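Side-chain contacts in 3-hydroxyacyl-thioester dehydratase X (Mycobacterium tuberculosis, PDB 4OOB), which catalyses the reversible hydration of trans-2-enoyl-CoA thioesters to (3R)-3-hydroxyacyl-CoA, with a preference for acyl chains of eight to twelve carbons: residues Glu205-Asp210 and Gly237-Thr242; Val39-Pro44 and Ile75-Pro80; Asn23-Ala28 and Leu33-Gln38. All blocks are in the same frame, centred on the assembly; numbering follows the deposited sequence.

Contact 1: Glu205-Asp210 and Gly237-Thr242; sequences EARFPD and GGWDLT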
loop_
_atom_site.group_PDB
_atom_site.type_symbol
_atom_site.label_atom_id
_atom_site.label_comp_id
_atom_site.label_asym_id
_atom_site.label_seq_id
_atom_site.Cartn_x
_atom_site.Cartn_y
_atom_site.Cartn_z
ATOM N N GLU A 205 -12.770 -8.589 4.561
ATOM C CA GLU A 205 -12.494 -9.073 3.212
ATOM C C GLU A 205 -13.346 -10.284 2.790
ATOM O O GLU A 205 -13.557 -10.492 1.597
ATOM C CB GLU A 205 -11.011 -9.475 3.092
ATOM C CG GLU A 205 -10.621 -10.725 3.900
ATOM C CD GLU A 205 -9.222 -11.268 3.560
ATOM O OE1 GLU A 205 -8.687 -10.928 2.478
ATOM O OE2 GLU A 205 -8.665 -12.025 4.373
ATOM N N ALA A 206 -13.806 -11.080 3.753
ATOM C CA ALA A 206 -14.637 -12.236 3.443
ATOM C C ALA A 206 -15.940 -11.827 2.717
ATOM O O ALA A 206 -16.476 -12.601 1.938
ATOM C CB ALA A 206 -14.991 -13.019 4.711
ATOM N N ARG A 207 -16.418 -10.623 3.002
ATOM C CA ARG A 207 -17.667 -10.141 2.481
ATOM C C ARG A 207 -17.514 -9.297 1.210
ATOM O O ARG A 207 -18.513 -8.871 0.628
ATOM C CB ARG A 207 -18.405 -9.364 3.593
ATOM C CG ARG A 207 -19.023 -10.299 4.636
ATOM C CD ARG A 207 -19.753 -9.572 5.750
ATOM N NE ARG A 207 -18.846 -9.275 6.868
ATOM C CZ ARG A 207 -18.541 -8.053 7.325
ATOM N NH1 ARG A 207 -19.076 -6.954 6.802
ATOM N NH2 ARG A 207 -17.691 -7.921 8.332
ATOM N N PHE A 208 -16.287 -9.043 0.759
ATOM C CA PHE A 208 -16.104 -8.201 -0.454
ATOM C C PHE A 208 -16.715 -8.861 -1.668
ATOM O O PHE A 208 -16.630 -10.076 -1.803
ATOM C CB PHE A 208 -14.618 -7.924 -0.763
ATOM C CG PHE A 208 -13.925 -7.064 0.271
ATOM C CD1 PHE A 208 -14.639 -6.459 1.305
ATOM C CD2 PHE A 208 -12.563 -6.850 0.197
ATOM C CE1 PHE A 208 -14.005 -5.682 2.230
ATOM C CE2 PHE A 208 -11.925 -6.063 1.123
ATOM C CZ PHE A 208 -12.646 -5.483 2.132
ATOM N N PRO A 209 -17.326 -8.065 -2.562
ATOM C CA PRO A 209 -17.646 -8.650 -3.851
ATOM C C PRO A 209 -16.380 -8.808 -4.676
ATOM O O PRO A 209 -15.324 -8.263 -4.313
ATOM C CB PRO A 209 -18.610 -7.651 -4.476
ATOM C CG PRO A 209 -18.371 -6.394 -3.781
ATOM C CD PRO A 209 -17.874 -6.713 -2.414
ATOM N N ASP A 210 -16.502 -9.535 -5.781
ATOM C CA ASP A 210 -15.389 -9.875 -6.654
ATOM C C ASP A 210 -14.933 -8.682 -7.485
ATOM O O ASP A 210 -13.786 -8.595 -7.872
ATOM C CB ASP A 210 -15.821 -11.007 -7.611
ATOM C CG ASP A 210 -15.794 -12.387 -6.962
ATOM O OD1 ASP A 210 -15.561 -12.507 -5.740
ATOM O OD2 ASP A 210 -15.965 -13.358 -7.701
ATOM N N GLY A 237 -23.362 0.598 0.251
ATOM C CA GLY A 237 -22.244 0.724 -0.707
ATOM C C GLY A 237 -20.986 -0.097 -0.439
ATOM O O GLY A 237 -20.309 -0.526 -1.399
ATOM N N GLY A 238 -20.683 -0.331 0.847
ATOM C CA GLY A 238 -19.485 -1.079 1.248
ATOM C C GLY A 238 -18.927 -0.633 2.597
ATOM O O GLY A 238 -19.624 -0.697 3.610
ATOM N N TRP A 239 -17.683 -0.166 2.628
ATOM C CA TRP A 239 -17.030 0.061 3.900
ATOM C C TRP A 239 -16.232 1.335 3.907
ATOM O O TRP A 239 -15.556 1.659 2.931
ATOM C CB TRP A 239 -16.098 -1.096 4.215
ATOM C CG TRP A 239 -16.761 -2.395 4.524
ATOM C CD1 TRP A 239 -17.040 -2.889 5.765
ATOM C CD2 TRP A 239 -17.173 -3.408 3.589
ATOM N NE1 TRP A 239 -17.624 -4.131 5.658
ATOM C CE2 TRP A 239 -17.702 -4.478 4.337
ATOM C CE3 TRP A 239 -17.167 -3.502 2.199
ATOM C CZ2 TRP A 239 -18.217 -5.627 3.739
ATOM C CZ3 TRP A 239 -17.685 -4.635 1.605
ATOM C CH2 TRP A 239 -18.192 -5.688 2.373
ATOM N N ASP A 240 -16.308 2.052 5.018
ATOM C CA ASP A 240 -15.458 3.224 5.287
ATOM C C ASP A 240 -14.550 2.826 6.445
ATOM O O ASP A 240 -15.034 2.323 7.483
ATOM C CB ASP A 240 -16.274 4.445 5.710
ATOM C CG ASP A 240 -17.080 5.055 4.557
ATOM O OD1 ASP A 240 -16.918 4.655 3.374
ATOM O OD2 ASP A 240 -17.868 5.963 4.862
ATOM N N LEU A 241 -13.251 3.016 6.242
ATOM C CA LEU A 241 -12.213 2.609 7.213
ATOM C C LEU A 241 -11.386 3.814 7.644
ATOM O O LEU A 241 -11.038 4.670 6.826
ATOM C CB LEU A 241 -11.264 1.581 6.590
ATOM C CG LEU A 241 -11.549 0.088 6.406
ATOM C CD1 LEU A 241 -12.992 -0.279 6.343
ATOM C CD2 LEU A 241 -10.894 -0.460 5.144
ATOM N N THR A 242 -11.103 3.883 8.946
ATOM C CA THR A 242 -10.131 4.809 9.484
ATOM C C THR A 242 -9.292 4.134 10.540
ATOM O O THR A 242 -9.831 3.543 11.493
ATOM C CB THR A 242 -10.761 6.038 10.153
ATOM O OG1 THR A 242 -11.600 6.684 9.233
ATOM C CG2 THR A 242 -9.712 6.998 10.480
#
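On the antiparallel sheet of the MaoC-like hotdog domain, Trp239 of strand 238-244 meets Arg207 and Phe208, which lie in the loop between helix 193-199 and strand 212-218. The aromatic pair is T-shaped: the edge of the Phe208 ring is turned toward one face of the indole, with the ring centroids of Phe208 and the six-membered ring of Trp239 5.0 Å apart and the planes 60° from one another. Phe208 CD1 lies 3.6 Å from Trp239 CZ3, and its neighbour Phe208 CE1 rests 3.8 Å from Trp239 CE3. The face of the phenyl ring is used differently, for Glu205 CA of the same loop sits over its centre. Phe208 and Trp239 both reach Val257 on strand 251-259, so two broad apolar groups suit this place between loop and sheet.

Arg207 approaches the indole at its edge. Its CB packs 3.7 Å from Trp239 CZ2, and a bend at chi3 (-90°) brings the guanidinium round to the pyrrole side, its plane 50° from that of the ring. Arg207 NH1 and Trp239 NE1, 3.4 Å apart, are both donors and do not bond to each other. What joins them is an acceptor, Glu234 OE1 of strand 226-234, which forms a salt bridge with Arg207 NH1 and a weak hydrogen bond with Trp239 NE1. A long arginine thus spans the outer rim of the indole while its charge is paired on the next strand. The result is loop-on-sheet packing, a T-shaped aromatic pair joining the loop to one surface of the hotdog sheet.

Contact 2: Val39-Pro44 and Ile75-Pro80; sequences VPLTYP and ITQYRP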
loop_
_atom_site.group_PDB
_atom_site.type_symbol
_atom_site.label_atom_id
_atom_site.label_comp_id
_atom_site.label_asym_id
_atom_site.label_seq_id
_atom_site.Cartn_x
_atom_site.Cartn_y
_atom_site.Cartn_z
ATOM N N VAL A 39 -5.865 -14.525 -4.699
ATOM C CA VAL A 39 -4.943 -13.658 -3.972
ATOM C C VAL A 39 -5.761 -12.583 -3.277
ATOM O O VAL A 39 -6.797 -12.154 -3.797
ATOM C CB VAL A 39 -3.883 -13.008 -4.880
ATOM C CG1 VAL A 39 -3.073 -14.101 -5.586
ATOM C CG2 VAL A 39 -4.519 -12.053 -5.870
ATOM N N PRO A 40 -5.295 -12.150 -2.102
ATOM C CA PRO A 40 -5.874 -10.988 -1.451
ATOM C C PRO A 40 -5.885 -9.739 -2.332
ATOM O O PRO A 40 -4.985 -9.505 -3.101
ATOM C CB PRO A 40 -4.937 -10.750 -0.266
ATOM C CG PRO A 40 -4.235 -12.064 -0.042
ATOM C CD PRO A 40 -4.082 -12.627 -1.421
ATOM N N LEU A 41 -6.912 -8.923 -2.161
ATOM C CA LEU A 41 -7.141 -7.742 -3.001
ATOM C C LEU A 41 -5.906 -6.879 -3.182
ATOM O O LEU A 41 -5.659 -6.420 -4.268
ATOM C CB LEU A 41 -8.296 -6.922 -2.398
ATOM C CG LEU A 41 -8.613 -5.580 -3.029
ATOM C CD1 LEU A 41 -9.104 -5.702 -4.466
ATOM C CD2 LEU A 41 -9.627 -4.821 -2.164
ATOM N N THR A 42 -5.141 -6.661 -2.107
ATOM C CA THR A 42 -3.922 -5.809 -2.138
ATOM C C THR A 42 -2.610 -6.522 -2.593
ATOM O O THR A 42 -1.579 -5.881 -2.739
ATOM C CB THR A 42 -3.669 -5.196 -0.720
ATOM O OG1 THR A 42 -3.632 -6.239 0.277
ATOM C CG2 THR A 42 -4.756 -4.206 -0.386
ATOM N N TYR A 43 -2.657 -7.848 -2.799
ATOM C CA TYR A 43 -1.438 -8.612 -2.996
ATOM C C TYR A 43 -0.687 -8.234 -4.294
ATOM O O TYR A 43 0.538 -8.273 -4.325
ATOM C CB TYR A 43 -1.698 -10.135 -2.925
ATOM C CG TYR A 43 -0.492 -10.911 -3.395
ATOM C CD1 TYR A 43 0.577 -11.085 -2.555
ATOM C CD2 TYR A 43 -0.398 -11.411 -4.691
ATOM C CE1 TYR A 43 1.706 -11.731 -2.973
ATOM C CE2 TYR A 43 0.731 -12.074 -5.111
ATOM C CZ TYR A 43 1.789 -12.203 -4.243
ATOM O OH TYR A 43 2.968 -12.844 -4.577
ATOM N N PRO A 44 -1.431 -7.880 -5.365
ATOM C CA PRO A 44 -0.736 -7.559 -6.601
ATOM C C PRO A 44 0.088 -6.291 -6.494
ATOM O O PRO A 44 0.937 -6.060 -7.354
ATOM C CB PRO A 44 -1.869 -7.414 -7.635
ATOM C CG PRO A 44 -2.946 -8.258 -7.085
ATOM C CD PRO A 44 -2.873 -8.108 -5.596
ATOM N N ILE A 75 -7.058 0.968 -5.912
ATOM C CA ILE A 75 -7.027 -0.349 -6.564
ATOM C C ILE A 75 -8.421 -0.560 -7.098
ATOM O O ILE A 75 -9.394 -0.374 -6.371
ATOM C CB ILE A 75 -6.675 -1.456 -5.558
ATOM C CG1 ILE A 75 -5.168 -1.472 -5.323
ATOM C CG2 ILE A 75 -7.160 -2.832 -6.027
ATOM C CD1 ILE A 75 -4.772 -2.182 -4.020
ATOM N N THR A 76 -8.523 -0.909 -8.366
ATOM C CA THR A 76 -9.809 -1.345 -8.905
ATOM C C THR A 76 -9.684 -2.795 -9.366
ATOM O O THR A 76 -8.999 -3.061 -10.337
ATOM C CB THR A 76 -10.273 -0.442 -10.066
ATOM O OG1 THR A 76 -10.346 0.922 -9.602
ATOM C CG2 THR A 76 -11.635 -0.849 -10.553
ATOM N N GLN A 77 -10.335 -3.730 -8.650
ATOM C CA GLN A 77 -10.313 -5.123 -9.040
ATOM C C GLN A 77 -11.540 -5.466 -9.861
ATOM O O GLN A 77 -12.614 -5.471 -9.311
ATOM C CB GLN A 77 -10.244 -6.031 -7.792
ATOM C CG GLN A 77 -10.170 -7.520 -8.107
ATOM C CD GLN A 77 -9.891 -8.341 -6.862
ATOM O OE1 GLN A 77 -8.752 -8.506 -6.418
ATOM N NE2 GLN A 77 -10.939 -8.830 -6.285
ATOM N N TYR A 78 -11.376 -5.814 -11.149
ATOM C CA TYR A 78 -12.501 -6.187 -12.041
ATOM C C TYR A 78 -12.860 -7.636 -11.838
ATOM O O TYR A 78 -14.009 -8.006 -11.930
ATOM C CB TYR A 78 -12.163 -5.905 -13.525
ATOM C CG TYR A 78 -11.896 -4.425 -13.756
ATOM C CD1 TYR A 78 -12.944 -3.512 -13.851
ATOM C CD2 TYR A 78 -10.601 -3.940 -13.828
ATOM C CE1 TYR A 78 -12.717 -2.139 -14.033
ATOM C CE2 TYR A 78 -10.335 -2.577 -13.994
ATOM C CZ TYR A 78 -11.399 -1.667 -14.092
ATOM O OH TYR A 78 -11.140 -0.327 -14.231
ATOM N N ARG A 79 -11.859 -8.471 -11.602
ATOM C CA ARG A 79 -12.104 -9.810 -11.159
ATOM C C ARG A 79 -10.919 -10.336 -10.394
ATOM O O ARG A 79 -9.803 -9.973 -10.676
ATOM C CB ARG A 79 -12.426 -10.740 -12.336
ATOM C CG ARG A 79 -11.392 -10.793 -13.456
ATOM C CD ARG A 79 -11.194 -12.222 -14.009
ATOM N NE ARG A 79 -10.029 -12.852 -13.357
ATOM C CZ ARG A 79 -9.550 -14.076 -13.587
ATOM N NH1 ARG A 79 -10.113 -14.894 -14.469
ATOM N NH2 ARG A 79 -8.485 -14.486 -12.907
ATOM N N PRO A 80 -11.167 -11.231 -9.441
ATOM C CA PRO A 80 -10.142 -11.853 -8.633
ATOM C C PRO A 80 -9.098 -12.568 -9.439
ATOM O O PRO A 80 -9.388 -13.140 -10.463
ATOM C CB PRO A 80 -10.912 -12.903 -7.804
ATOM C CG PRO A 80 -12.326 -12.437 -7.799
ATOM C CD PRO A 80 -12.517 -11.698 -9.086
HETATM O O HOH W 1 -7.677 -11.244 -6.428
#
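Leu41 carries the packing of this buried contact, with Ile75 and the aliphatic CB of Gln77. In the leucine, chi1 (174°) carries CG out toward the strand and chi2 (64°) turns CD1 onto the glutamine, 3.5 Å from Gln77 CB and 3.4 Å from Gln77 OE1. The same methyl, Leu41 CD1, lies 3.8 Å from Ile75 CG2, so one branch touches both residues of the strand whose side chains face this way. A looser touch joins Thr42 CG2 and Ile75 CD1 at 4.2 Å, the two side chains crossing at about a right angle.

Residues 40-43 form a type I turn, closed by a bond from Tyr43 N to Pro40 O. This turn at the entrance of helix 43-57 packs on the end of strand 69-77, part of the helix-on-sheet packing of the hotdog fold.

Polar links run through a water and the amide. One water donates to Val39 O and to Gln77 OE1, each at 2.9 Å, bridging the two segments; Gln77 NE2 bonds to Asp210 O. Glutamine suits the site because its CB packs on leucine while its amide, gripped at both ends, serves a backbone carbonyl and a bridging water.

Contact 3: Asn23-Ala28 and Leu33-Gln38; sequences NVAAYA and LRYGNQ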
loop_
_atom_site.group_PDB
_atom_site.type_symbol
_atom_site.label_atom_id
_atom_site.label_comp_id
_atom_site.label_asym_id
_atom_site.label_seq_id
_atom_site.Cartn_x
_atom_site.Cartn_y
_atom_site.Cartn_z
ATOM N N ASN A 23 4.586 -17.431 -1.629
ATOM C CA ASN A 23 4.749 -16.018 -1.376
ATOM C C ASN A 23 3.392 -15.414 -1.006
ATOM O O ASN A 23 3.296 -14.631 -0.085
ATOM C CB ASN A 23 5.316 -15.349 -2.608
ATOM C CG ASN A 23 5.675 -13.934 -2.336
ATOM O OD1 ASN A 23 5.046 -13.005 -2.829
ATOM N ND2 ASN A 23 6.635 -13.757 -1.485
ATOM N N VAL A 24 2.337 -15.831 -1.704
ATOM C CA VAL A 24 0.986 -15.435 -1.342
ATOM C C VAL A 24 0.690 -15.864 0.115
ATOM O O VAL A 24 0.239 -15.047 0.914
ATOM C CB VAL A 24 -0.113 -16.009 -2.279
ATOM C CG1 VAL A 24 -1.489 -15.432 -1.901
ATOM C CG2 VAL A 24 0.206 -15.752 -3.743
ATOM N N ALA A 25 0.970 -17.125 0.437
ATOM C CA ALA A 25 0.706 -17.669 1.786
ATOM C C ALA A 25 1.451 -16.869 2.816
ATOM O O ALA A 25 0.922 -16.544 3.849
ATOM C CB ALA A 25 1.116 -19.145 1.888
ATOM N N ALA A 26 2.701 -16.558 2.510
ATOM C CA ALA A 26 3.554 -15.874 3.470
ATOM C C ALA A 26 3.035 -14.473 3.686
ATOM O O ALA A 26 3.089 -13.994 4.805
ATOM C CB ALA A 26 5.005 -15.843 2.994
ATOM N N TYR A 27 2.566 -13.842 2.600
ATOM C CA TYR A 27 1.965 -12.490 2.597
ATOM C C TYR A 27 0.663 -12.476 3.362
ATOM O O TYR A 27 0.430 -11.608 4.206
ATOM C CB TYR A 27 1.722 -11.993 1.136
ATOM C CG TYR A 27 0.960 -10.655 0.966
ATOM C CD1 TYR A 27 -0.450 -10.590 1.005
ATOM C CD2 TYR A 27 1.643 -9.460 0.726
ATOM C CE1 TYR A 27 -1.133 -9.384 0.811
ATOM C CE2 TYR A 27 0.976 -8.263 0.530
ATOM C CZ TYR A 27 -0.413 -8.214 0.588
ATOM O OH TYR A 27 -1.060 -7.002 0.389
ATOM N N ALA A 28 -0.227 -13.401 3.032
ATOM C CA ALA A 28 -1.445 -13.526 3.793
ATOM C C ALA A 28 -1.097 -13.698 5.284
ATOM O O ALA A 28 -1.678 -13.008 6.121
ATOM C CB ALA A 28 -2.275 -14.680 3.270
ATOM N N LEU A 33 -4.228 -11.845 6.636
ATOM C CA LEU A 33 -5.295 -11.953 5.678
ATOM C C LEU A 33 -5.423 -13.439 5.340
ATOM O O LEU A 33 -4.611 -14.255 5.796
ATOM C CB LEU A 33 -4.921 -11.128 4.467
ATOM C CG LEU A 33 -5.585 -9.788 4.211
ATOM C CD1 LEU A 33 -6.009 -8.995 5.443
ATOM C CD2 LEU A 33 -4.703 -8.947 3.332
ATOM N N ARG A 34 -6.452 -13.803 4.590
ATOM C CA ARG A 34 -6.809 -15.195 4.411
ATOM C C ARG A 34 -6.066 -15.721 3.184
ATOM O O ARG A 34 -6.053 -15.070 2.172
ATOM C CB ARG A 34 -8.315 -15.320 4.222
ATOM C CG ARG A 34 -8.871 -16.687 4.596
ATOM C CD ARG A 34 -10.262 -16.927 4.029
ATOM N NE ARG A 34 -10.144 -17.419 2.665
ATOM C CZ ARG A 34 -10.187 -18.698 2.287
ATOM N NH1 ARG A 34 -10.388 -19.685 3.169
ATOM N NH2 ARG A 34 -10.044 -19.001 0.995
ATOM N N TYR A 35 -5.405 -16.861 3.300
ATOM C CA TYR A 35 -4.791 -17.528 2.182
ATOM C C TYR A 35 -5.818 -18.483 1.601
ATOM O O TYR A 35 -6.336 -19.322 2.322
ATOM C CB TYR A 35 -3.529 -18.308 2.616
ATOM C CG TYR A 35 -2.881 -19.091 1.478
ATOM C CD1 TYR A 35 -2.608 -18.462 0.251
ATOM C CD2 TYR A 35 -2.546 -20.460 1.607
ATOM C CE1 TYR A 35 -2.024 -19.153 -0.795
ATOM C CE2 TYR A 35 -1.976 -21.167 0.545
ATOM C CZ TYR A 35 -1.717 -20.507 -0.655
ATOM O OH TYR A 35 -1.148 -21.132 -1.743
ATOM N N GLY A 36 -6.055 -18.364 0.303
ATOM C CA GLY A 36 -6.959 -19.215 -0.441
ATOM C C GLY A 36 -6.704 -19.258 -1.947
ATOM O O GLY A 36 -5.595 -18.915 -2.440
ATOM N N ASN A 37 -7.715 -19.704 -2.696
ATOM C CA ASN A 37 -7.588 -19.773 -4.178
ATOM C C ASN A 37 -7.377 -18.417 -4.823
ATOM O O ASN A 37 -6.654 -18.361 -5.816
ATOM C CB ASN A 37 -8.798 -20.467 -4.870
ATOM C CG ASN A 37 -9.016 -21.884 -4.378
ATOM O OD1 ASN A 37 -8.068 -22.645 -4.081
ATOM N ND2 ASN A 37 -10.280 -22.244 -4.249
ATOM N N GLN A 38 -8.021 -17.358 -4.286
ATOM C CA GLN A 38 -7.825 -15.972 -4.798
ATOM C C GLN A 38 -6.742 -15.248 -4.015
ATOM O O GLN A 38 -6.741 -15.258 -2.795
ATOM C CB GLN A 38 -9.015 -15.030 -4.656
ATOM C CG GLN A 38 -10.406 -15.558 -4.484
ATOM C CD GLN A 38 -11.042 -15.814 -5.786
ATOM O OE1 GLN A 38 -12.197 -15.452 -6.029
ATOM N NE2 GLN A 38 -10.291 -16.442 -6.653
#
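At the end of helix 21-31 the chain turns back on itself, bringing the CA atoms of Ala28 and Leu33 to 4.6 Å, and Leu33 N donates to Ala28 O (2.8 Å, N-H...O angle 154°). From there the segment 33-38 runs back beside the helix without regular structure.

Tyr35 makes the broadest contact. Its CG stands anti to the backbone N (chi1 177°), which carries the ring toward the helix, and chi2 turns one face to Ala25. Ala25 CB sits over the ring centre, 3.8 Å from the centroid of the Tyr35 ring and only 5° off its normal, a CH-pi contact. Ala25 CA also lies over a face of the ring, 3.7 Å from Tyr35 CD1. Val24 approaches the same ring from its edge, near the ring plane, with CG1 3.9 Å from Tyr35 CD1. Alanine suits position 25 because a single methyl lets the aromatic face come down close to the helix backbone.

Ala28 has the same merit one turn on: its CB lies 3.9 Å from Tyr35 CB and 3.5 Å from Leu33 O, close under the returning chain. Leu33 turns its side chain inward, where CD2 makes a loose touch, 4.4 Å from Tyr27 CE1, and the leucine also packs on Ala198 of helix 193-199.

Tyr27, also buried, packs against Tyr164 and Val167 of helix 158-167 and edge-to-face with Tyr43, its hydroxyl bonded to Thr42 OG1. Helix 21-31 is thus flanked by the returning loop and by helices 43-57 and 158-167, while both Tyr27 and Leu33 reach helix 193-199.

In the fold
Contact 2 is fully buried, whereas contacts 1 and 3 mix buried residues with exposed ones. Contacts 1 and 2 reach the same antiparallel sheet, one through strand 238-244 and the other through strand 69-77; contact 3 stays within a helix and the loop that follows it. Chemistry varies accordingly: aromatic rings and a paired charge in contact 1, aliphatic packing with a bridging water in contact 2, and in contact 3 an alanine against a tyrosine face and another under the returning backbone. They touch one another: a glutamine amide and two tyrosine hydroxyls carry polar bonds between the contacts, and Glu205 OE2 bonds Arg34 N.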